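Local coordinates for protein ornithine carbamoyltransferase, mitochondrial (Coccidioides immitis, PDB 3SDS) that catalyses the transfer of the carbamoyl group from carbamoyl phosphate to L-ornithine, giving L-citrulline and phosphate in arginine biosynthesis, at residues V194-N199 with E281-F286; I262-W267 with W302-C307. All blocks are in the same frame, centred on the assembly; numbering follows the deposited sequence.

Both contacts are buried and lie in the Asp/Orn binding domain. Contact 2 is a pairing at one side of the sheet: inner strand 261-264 runs parallel to strand 303-306, outermost within this chain, with backbone hydrogen bonds between them. Contact 1 has its centre about 19 Å from the chain's centre, against about 13 Å for contact 2. It packs two phenylalanines against the loop leaving strand 190-194, with no hydrogen bond between its segments. The two contacts meet directly. Val194 O and Thr264 OG1 probably share a hydrogen bond, as do Asn198 ND2 and Asp265 OD2. Phe283 stacks on Trp267. Each contact carries a residue assigned to L-ornithine by similarity, Asn199 and Asp265.

Contact 1. Residues V194-N199 with E281-F286; sequences VGDANN and EAFKDF
Phe283 and Phe286 pack against Val194, Gly195 and Asp196. The latter three form the end of strand 190-194 and the start of the loop to helix 199-210. This is a strand-loop-helix unit of the Rossmann-like Asp/Orn binding domain. Residues 281-286 come from the end of helix 277-282 and the turn after it. Phe283 is the first aromatic along this segment. Its CG lies anti to its own carbonyl carbon (chi1 -66°), and the ring reaches the loop with CE2 and CZ. Phe283 CE2 is 4.1 Å from Gly195 C, which sits at the ring edge near its plane. Phe283 CE2 is also 3.9 Å from Asp196 N, and Phe283 CZ touches Asp196 CB at 4.1 Å. Tyr223 and Pro220 also pack on this ring.

A type I beta turn then runs from Phe283 to Phe286. It is closed by a hydrogen bond from Phe286 N to Phe283 O, 2.9 Å. The turn brings both aromatic side chains to the loop. Gly195 has phi 142° and psi -149°, where a CB would press on the preceding carbonyl O. Its bare backbone passes beside both rings. Past this packing, the loop runs on to Asn198, the N-cap of helix 199-210. Phe286 meets the loop with ring atom CD1, 3.9 Å from Gly195 N. Back at the strand end, Val194 CG1 meets the same ring obliquely, 3.8 Å from Phe286 CD1.

Contact 2. Residues I262-W267 with W302-C307; sequences IVTDTW and WKFMHC
Ile262 and Val263 pair with Phe304 and Met305 on neighbouring strands of the parallel sheet of the Rossmann-like Asp/Orn binding domain. Three backbone hydrogen bonds hold the segments together. Ile262 N gives to Lys303 O at 2.9 Å and is nearly straight (172°). Met305 N gives to Ile262 O at 3.1 Å. Thr264 N gives to Met305 O at 3.3 Å.

Side chains pack on both faces. Ile262 CD1 sits over one face of the Trp302 indole, 3.6 Å from CE3 and offset toward the rim, as a CH-pi contact. On the same side as Ile262, the Thr264 methyl CG2 lies between its own backbone N and carbonyl carbon. There it meets both the Phe304 edge at CE1 (3.9 Å) and His306 CD2 (3.9 Å). On the other side, Val263 CG1 packs on Met305 CB.

Farther along, Asp265 CA lies over one face of the His306 imidazole, 4.2 Å from its centroid. A water donates to Thr264 O and accepts a weak bond from Cys307 N. Asp265 OD1 and Cys307 SG come within 4.4 Å. By similarity, Asp265 binds L-ornithine and Cys307 is the proton acceptor.

Helix 156-169 packs against Met305 and Cys307, and helix 327-347 against Phe304 and His306. The His306 ring is held at two points. ND1 accepts from Leu308 N, and NE2 bonds to Glu314 OE2. NE2 therefore probably carries a proton toward Glu314, and the two bonds fix the ring's rotation.

Contact 1. Residues V194-N199 with E281-F286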
ATOM      1  N   VAL A 194     -11.387  -0.109 -35.389  1.00 47.38           N
ATOM      2  CA  VAL A 194     -10.308  -0.090 -36.393  1.00 48.87           C
ATOM      3  C   VAL A 194      -8.961  -0.330 -35.711  1.00 49.25           C
ATOM      4  O   VAL A 194      -8.524   0.484 -34.902  1.00 48.86           O
ATOM      5  CB  VAL A 194     -10.287   1.239 -37.217  1.00 49.57           C
ATOM      6  CG1 VAL A 194      -9.175   1.231 -38.264  1.00 50.27           C
ATOM      7  CG2 VAL A 194     -11.621   1.484 -37.884  1.00 48.98           C
ATOM      8  N   GLY A 195      -8.314  -1.449 -36.035  1.00 50.19           N
ATOM      9  CA  GLY A 195      -7.030  -1.809 -35.418  1.00 51.34           C
ATOM     10  C   GLY A 195      -6.854  -3.294 -35.139  1.00 51.72           C
ATOM     11  O   GLY A 195      -7.392  -4.124 -35.851  1.00 52.04           O
ATOM     12  N   ASP A 196      -6.102  -3.628 -34.095  1.00 52.07           N
ATOM     13  CA  ASP A 196      -5.881  -5.026 -33.734  1.00 53.18           C
ATOM     14  C   ASP A 196      -7.058  -5.638 -32.955  1.00 52.04           C
ATOM     15  O   ASP A 196      -7.760  -4.934 -32.216  1.00 51.20           O
ATOM     16  CB  ASP A 196      -4.568  -5.193 -32.947  1.00 54.06           C
ATOM     17  CG  ASP A 196      -4.189  -6.684 -32.705  1.00 56.40           C
ATOM     18  OD1 ASP A 196      -4.498  -7.576 -33.557  1.00 57.67           O
ATOM     19  OD2 ASP A 196      -3.562  -6.958 -31.651  1.00 57.73           O
ATOM     20  N   ALA A 197      -7.263  -6.945 -33.138  1.00 52.20           N
ATOM     21  CA  ALA A 197      -8.296  -7.697 -32.427  1.00 51.20           C
ATOM     22  C   ALA A 197      -7.754  -8.155 -31.085  1.00 50.82           C
ATOM     23  O   ALA A 197      -6.886  -9.025 -31.031  1.00 52.26           O
ATOM     24  CB  ALA A 197      -8.723  -8.906 -33.251  1.00 51.88           C
ATOM     25  N   ASN A 198      -8.241  -7.583 -29.995  1.00 49.17           N
ATOM     26  CA  ASN A 198      -7.712  -7.973 -28.703  1.00 48.65           C
ATOM     27  C   ASN A 198      -8.769  -8.144 -27.623  1.00 47.24           C
ATOM     28  O   ASN A 198      -9.974  -7.979 -27.881  1.00 46.67           O
ATOM     29  CB  ASN A 198      -6.600  -7.007 -28.256  1.00 49.29           C
ATOM     30  CG  ASN A 198      -7.094  -5.573 -28.038  1.00 49.46           C
ATOM     31  OD1 ASN A 198      -8.268  -5.325 -27.738  1.00 49.92           O
ATOM     32  ND2 ASN A 198      -6.179  -4.624 -28.167  1.00 51.51           N
ATOM     33  N   ASN A 199      -8.294  -8.471 -26.417  1.00 46.66           N
ATOM     34  CA  ASN A 199      -9.133  -8.663 -25.233  1.00 45.24           C
ATOM     35  C   ASN A 199     -10.290  -7.667 -25.068  1.00 43.95           C
ATOM     36  O   ASN A 199     -11.427  -8.089 -24.847  1.00 43.76           O
ATOM     37  CB  ASN A 199      -8.292  -8.784 -23.941  1.00 45.39           C
ATOM     38  CG  ASN A 199      -7.328  -7.594 -23.702  1.00 45.45           C
ATOM     39  OD1 ASN A 199      -7.382  -6.549 -24.366  1.00 44.84           O
ATOM     40  ND2 ASN A 199      -6.450  -7.766 -22.721  1.00 45.37           N
ATOM     41  N   GLU A 281       4.717  -1.954 -40.359  1.00 88.55           N
ATOM     42  CA  GLU A 281       4.412  -1.945 -41.806  1.00 88.64           C
ATOM     43  C   GLU A 281       2.970  -2.395 -42.111  1.00 86.38           C
ATOM     44  O   GLU A 281       2.330  -1.861 -43.025  1.00 86.13           O
ATOM     45  CB  GLU A 281       5.421  -2.794 -42.598  1.00 90.81           C
ATOM     46  N   ALA A 282       2.473  -3.359 -41.327  1.00 84.37           N
ATOM     47  CA  ALA A 282       1.148  -3.988 -41.529  1.00 82.30           C
ATOM     48  C   ALA A 282      -0.085  -3.092 -41.274  1.00 79.92           C
ATOM     49  O   ALA A 282      -1.085  -3.193 -41.997  1.00 79.15           O
ATOM     50  CB  ALA A 282       1.046  -5.279 -40.716  1.00 81.64           C
ATOM     51  N   PHE A 283       0.006  -2.223 -40.260  1.00 78.25           N
ATOM     52  CA  PHE A 283      -1.082  -1.305 -39.872  1.00 75.81           C
ATOM     53  C   PHE A 283      -1.089   0.076 -40.609  1.00 76.18           C
ATOM     54  O   PHE A 283      -1.694   1.044 -40.131  1.00 74.62           O
ATOM     55  CB  PHE A 283      -1.086  -1.136 -38.344  1.00 74.23           C
ATOM     56  CG  PHE A 283      -1.436  -2.406 -37.580  1.00 72.90           C
ATOM     57  CD1 PHE A 283      -0.447  -3.303 -37.188  1.00 73.41           C
ATOM     58  CD2 PHE A 283      -2.756  -2.697 -37.242  1.00 70.60           C
ATOM     59  CE1 PHE A 283      -0.773  -4.472 -36.484  1.00 72.21           C
ATOM     60  CE2 PHE A 283      -3.084  -3.865 -36.541  1.00 69.22           C
ATOM     61  CZ  PHE A 283      -2.093  -4.748 -36.165  1.00 69.53           C
ATOM     62  N   LYS A 284      -0.446   0.129 -41.785  1.00 77.86           N
ATOM     63  CA  LYS A 284      -0.221   1.365 -42.574  1.00 78.46           C
ATOM     64  C   LYS A 284      -1.417   2.309 -42.632  1.00 76.99           C
ATOM     65  O   LYS A 284      -1.313   3.470 -42.220  1.00 77.27           O
ATOM     66  CB  LYS A 284       0.243   1.046 -44.012  1.00 80.38           C
ATOM     67  N   ASP A 285      -2.546   1.813 -43.134  1.00 75.43           N
ATOM     68  CA  ASP A 285      -3.716   2.672 -43.342  1.00 73.88           C
ATOM     69  C   ASP A 285      -4.683   2.664 -42.153  1.00 70.99           C
ATOM     70  O   ASP A 285      -5.761   3.263 -42.220  1.00 70.24           O
ATOM     71  CB  ASP A 285      -4.432   2.296 -44.651  1.00 74.72           C
ATOM     72  CG  ASP A 285      -3.492   2.304 -45.859  1.00 77.94           C
ATOM     73  OD1 ASP A 285      -2.565   3.155 -45.895  1.00 80.26           O
ATOM     74  OD2 ASP A 285      -3.678   1.462 -46.776  1.00 79.10           O
ATOM     75  N   PHE A 286      -4.283   2.007 -41.065  1.00 69.08           N
ATOM     76  CA  PHE A 286      -5.167   1.814 -39.902  1.00 66.26           C
ATOM     77  C   PHE A 286      -5.286   2.984 -38.893  1.00 64.80           C
ATOM     78  O   PHE A 286      -6.114   2.923 -37.986  1.00 63.63           O
ATOM     79  CB  PHE A 286      -4.857   0.481 -39.200  1.00 65.55           C
ATOM     80  CG  PHE A 286      -5.389  -0.735 -39.937  1.00 65.40           C
ATOM     81  CD1 PHE A 286      -6.608  -1.317 -39.566  1.00 63.12           C
ATOM     82  CD2 PHE A 286      -4.672  -1.300 -41.004  1.00 66.03           C
ATOM     83  CE1 PHE A 286      -7.105  -2.438 -40.242  1.00 62.70           C
ATOM     84  CE2 PHE A 286      -5.161  -2.425 -41.687  1.00 65.34           C
ATOM     85  CZ  PHE A 286      -6.380  -2.990 -41.306  1.00 64.61           C
TER

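Contact 2. Residues I262-W267 with W302-C307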
ATOM      1  N   ILE A 262     -16.408   5.564 -33.305  1.00 49.86           N
ATOM      2  CA  ILE A 262     -15.192   4.891 -33.774  1.00 50.36           C
ATOM      3  C   ILE A 262     -14.216   4.598 -32.621  1.00 49.89           C
ATOM      4  O   ILE A 262     -13.878   5.484 -31.834  1.00 49.43           O
ATOM      5  CB  ILE A 262     -14.514   5.633 -34.953  1.00 51.24           C
ATOM      6  CG1 ILE A 262     -15.468   5.712 -36.150  1.00 51.56           C
ATOM      7  CG2 ILE A 262     -13.235   4.916 -35.371  1.00 51.96           C
ATOM      8  CD1 ILE A 262     -15.016   6.660 -37.272  1.00 51.69           C
ATOM      9  N   VAL A 263     -13.788   3.337 -32.531  1.00 50.26           N
ATOM     10  CA  VAL A 263     -12.888   2.877 -31.467  1.00 50.18           C
ATOM     11  C   VAL A 263     -11.578   2.308 -32.026  1.00 51.60           C
ATOM     12  O   VAL A 263     -11.574   1.602 -33.036  1.00 52.34           O
ATOM     13  CB  VAL A 263     -13.516   1.764 -30.585  1.00 48.55           C
ATOM     14  CG1 VAL A 263     -12.945   1.833 -29.206  1.00 47.72           C
ATOM     15  CG2 VAL A 263     -14.983   1.898 -30.506  1.00 48.24           C
ATOM     16  N   THR A 264     -10.478   2.611 -31.344  1.00 52.53           N
ATOM     17  CA  THR A 264      -9.218   1.923 -31.560  1.00 54.12           C
ATOM     18  C   THR A 264      -8.505   1.579 -30.227  1.00 54.83           C
ATOM     19  O   THR A 264      -9.058   1.778 -29.146  1.00 53.76           O
ATOM     20  CB  THR A 264      -8.305   2.708 -32.552  1.00 55.28           C
ATOM     21  OG1 THR A 264      -7.206   1.877 -32.968  1.00 55.39           O
ATOM     22  CG2 THR A 264      -7.792   4.033 -31.936  1.00 54.94           C
ATOM     23  N   ASP A 265      -7.282   1.059 -30.333  1.00 57.38           N
ATOM     24  CA  ASP A 265      -6.475   0.611 -29.206  1.00 59.11           C
ATOM     25  C   ASP A 265      -5.008   0.556 -29.631  1.00 61.26           C
ATOM     26  O   ASP A 265      -4.710   0.354 -30.810  1.00 62.34           O
ATOM     27  CB  ASP A 265      -6.917  -0.799 -28.799  1.00 58.98           C
ATOM     28  CG  ASP A 265      -6.345  -1.244 -27.448  1.00 61.66           C
ATOM     29  OD1 ASP A 265      -5.463  -0.540 -26.888  1.00 64.90           O
ATOM     30  OD2 ASP A 265      -6.786  -2.310 -26.940  1.00 63.65           O
ATOM     31  N   THR A 266      -4.103   0.719 -28.667  1.00 62.67           N
ATOM     32  CA  THR A 266      -2.671   0.412 -28.835  1.00 65.52           C
ATOM     33  C   THR A 266      -2.434  -0.846 -29.684  1.00 66.79           C
ATOM     34  O   THR A 266      -3.152  -1.843 -29.527  1.00 66.63           O
ATOM     35  CB  THR A 266      -1.983   0.257 -27.431  1.00 65.65           C
ATOM     36  OG1 THR A 266      -1.212   1.431 -27.141  1.00 67.40           O
ATOM     37  CG2 THR A 266      -1.046  -0.957 -27.367  1.00 66.86           C
ATOM     38  N   TRP A 267      -1.441  -0.811 -30.576  1.00 68.92           N
ATOM     39  CA  TRP A 267      -1.101  -2.011 -31.354  1.00 70.42           C
ATOM     40  C   TRP A 267      -0.263  -2.967 -30.496  1.00 71.16           C
ATOM     41  O   TRP A 267       0.589  -3.709 -30.999  1.00 72.91           O
ATOM     42  CB  TRP A 267      -0.386  -1.666 -32.679  1.00 72.27           C
ATOM     43  CG  TRP A 267      -1.162  -0.741 -33.625  1.00 72.72           C
ATOM     44  CD1 TRP A 267      -2.534  -0.589 -33.713  1.00 71.40           C
ATOM     45  CD2 TRP A 267      -0.604   0.128 -34.624  1.00 74.08           C
ATOM     46  NE1 TRP A 267      -2.848   0.331 -34.688  1.00 71.64           N
ATOM     47  CE2 TRP A 267      -1.687   0.783 -35.266  1.00 73.57           C
ATOM     48  CE3 TRP A 267       0.707   0.422 -35.035  1.00 76.21           C
ATOM     49  CZ2 TRP A 267      -1.496   1.719 -36.299  1.00 74.99           C
ATOM     50  CZ3 TRP A 267       0.897   1.355 -36.067  1.00 77.90           C
ATOM     51  CH2 TRP A 267      -0.201   1.991 -36.684  1.00 77.13           C
ATOM     52  N   TRP A 302     -20.013  11.664 -35.448  1.00 57.74           N
ATOM     53  CA  TRP A 302     -19.372  10.470 -34.880  1.00 55.63           C
ATOM     54  C   TRP A 302     -18.456  10.820 -33.708  1.00 54.55           C
ATOM     55  O   TRP A 302     -17.826  11.882 -33.695  1.00 55.20           O
ATOM     56  CB  TRP A 302     -18.610   9.679 -35.954  1.00 55.67           C
ATOM     57  CG  TRP A 302     -17.436  10.417 -36.541  1.00 56.20           C
ATOM     58  CD1 TRP A 302     -17.467  11.326 -37.556  1.00 57.36           C
ATOM     59  CD2 TRP A 302     -16.066  10.310 -36.139  1.00 55.31           C
ATOM     60  NE1 TRP A 302     -16.205  11.792 -37.812  1.00 57.76           N
ATOM     61  CE2 TRP A 302     -15.323  11.192 -36.955  1.00 56.48           C
ATOM     62  CE3 TRP A 302     -15.393   9.562 -35.160  1.00 54.39           C
ATOM     63  CZ2 TRP A 302     -13.937  11.346 -36.834  1.00 56.10           C
ATOM     64  CZ3 TRP A 302     -14.014   9.709 -35.037  1.00 54.50           C
ATOM     65  CH2 TRP A 302     -13.300  10.601 -35.876  1.00 55.31           C
ATOM     66  N   LYS A 303     -18.387   9.919 -32.731  1.00 52.81           N
ATOM     67  CA  LYS A 303     -17.636  10.148 -31.497  1.00 51.44           C
ATOM     68  C   LYS A 303     -16.451   9.191 -31.420  1.00 50.47           C
ATOM     69  O   LYS A 303     -16.470   8.128 -32.034  1.00 50.57           O
ATOM     70  CB  LYS A 303     -18.561   9.941 -30.287  1.00 51.00           C
ATOM     71  CG  LYS A 303     -19.828  10.813 -30.243  1.00 51.81           C
ATOM     72  CD  LYS A 303     -19.473  12.249 -29.883  1.00 54.86           C
ATOM     73  CE  LYS A 303     -20.642  13.002 -29.261  1.00 57.17           C
ATOM     74  NZ  LYS A 303     -21.328  13.935 -30.211  1.00 59.36           N
ATOM     75  N   PHE A 304     -15.431   9.548 -30.653  1.00 49.86           N
ATOM     76  CA  PHE A 304     -14.223   8.736 -30.572  1.00 49.33           C
ATOM     77  C   PHE A 304     -13.959   8.153 -29.176  1.00 48.74           C
ATOM     78  O   PHE A 304     -14.157   8.838 -28.153  1.00 48.68           O
ATOM     79  CB  PHE A 304     -13.011   9.545 -31.045  1.00 50.12           C
ATOM     80  CG  PHE A 304     -11.709   8.809 -30.916  1.00 49.61           C
ATOM     81  CD1 PHE A 304     -11.387   7.776 -31.799  1.00 48.78           C
ATOM     82  CD2 PHE A 304     -10.813   9.132 -29.901  1.00 48.32           C
ATOM     83  CE1 PHE A 304     -10.186   7.086 -31.675  1.00 48.23           C
ATOM     84  CE2 PHE A 304      -9.609   8.447 -29.768  1.00 47.78           C
ATOM     85  CZ  PHE A 304      -9.300   7.416 -30.652  1.00 48.50           C
ATOM     86  N   MET A 305     -13.494   6.896 -29.155  1.00 48.40           N
ATOM     87  CA  MET A 305     -13.202   6.131 -27.929  1.00 47.37           C
ATOM     88  C   MET A 305     -11.910   5.288 -28.036  1.00 48.26           C
ATOM     89  O   MET A 305     -11.654   4.645 -29.060  1.00 48.89           O
ATOM     90  CB  MET A 305     -14.388   5.237 -27.572  1.00 45.96           C
ATOM     91  CG  MET A 305     -15.625   5.993 -27.097  1.00 44.91           C
ATOM     92  SD  MET A 305     -17.041   4.938 -26.711  1.00 42.95           S
ATOM     93  CE  MET A 305     -16.390   4.061 -25.288  1.00 42.42           C
ATOM     94  N   HIS A 306     -11.122   5.294 -26.959  1.00 48.71           N
ATOM     95  CA  HIS A 306      -9.835   4.597 -26.827  1.00 49.59           C
ATOM     96  C   HIS A 306      -9.664   4.375 -25.311  1.00 49.89           C
ATOM     97  O   HIS A 306      -9.883   5.283 -24.521  1.00 49.86           O
ATOM     98  CB  HIS A 306      -8.733   5.512 -27.379  1.00 50.48           C
ATOM     99  CG  HIS A 306      -7.368   4.887 -27.481  1.00 51.12           C
ATOM    100  ND1 HIS A 306      -6.824   4.083 -26.502  1.00 50.82           N
ATOM    101  CD2 HIS A 306      -6.406   5.019 -28.428  1.00 51.93           C
ATOM    102  CE1 HIS A 306      -5.606   3.710 -26.861  1.00 51.01           C
ATOM    103  NE2 HIS A 306      -5.326   4.271 -28.023  1.00 51.41           N
ATOM    104  N   CYS A 307      -9.295   3.179 -24.877  1.00 50.94           N
ATOM    105  CA  CYS A 307      -9.276   2.909 -23.432  1.00 52.03           C
ATOM    106  C   CYS A 307      -7.997   3.291 -22.664  1.00 53.01           C
ATOM    107  O   CYS A 307      -7.900   3.020 -21.464  1.00 53.08           O
ATOM    108  CB  CYS A 307      -9.618   1.449 -23.155  1.00 51.40           C
ATOM    109  SG  CYS A 307      -8.326   0.336 -23.690  1.00 56.63           S
TER
HETATM  110  O   HOH W   1     -10.446   1.004 -26.405  1.00 27.61           O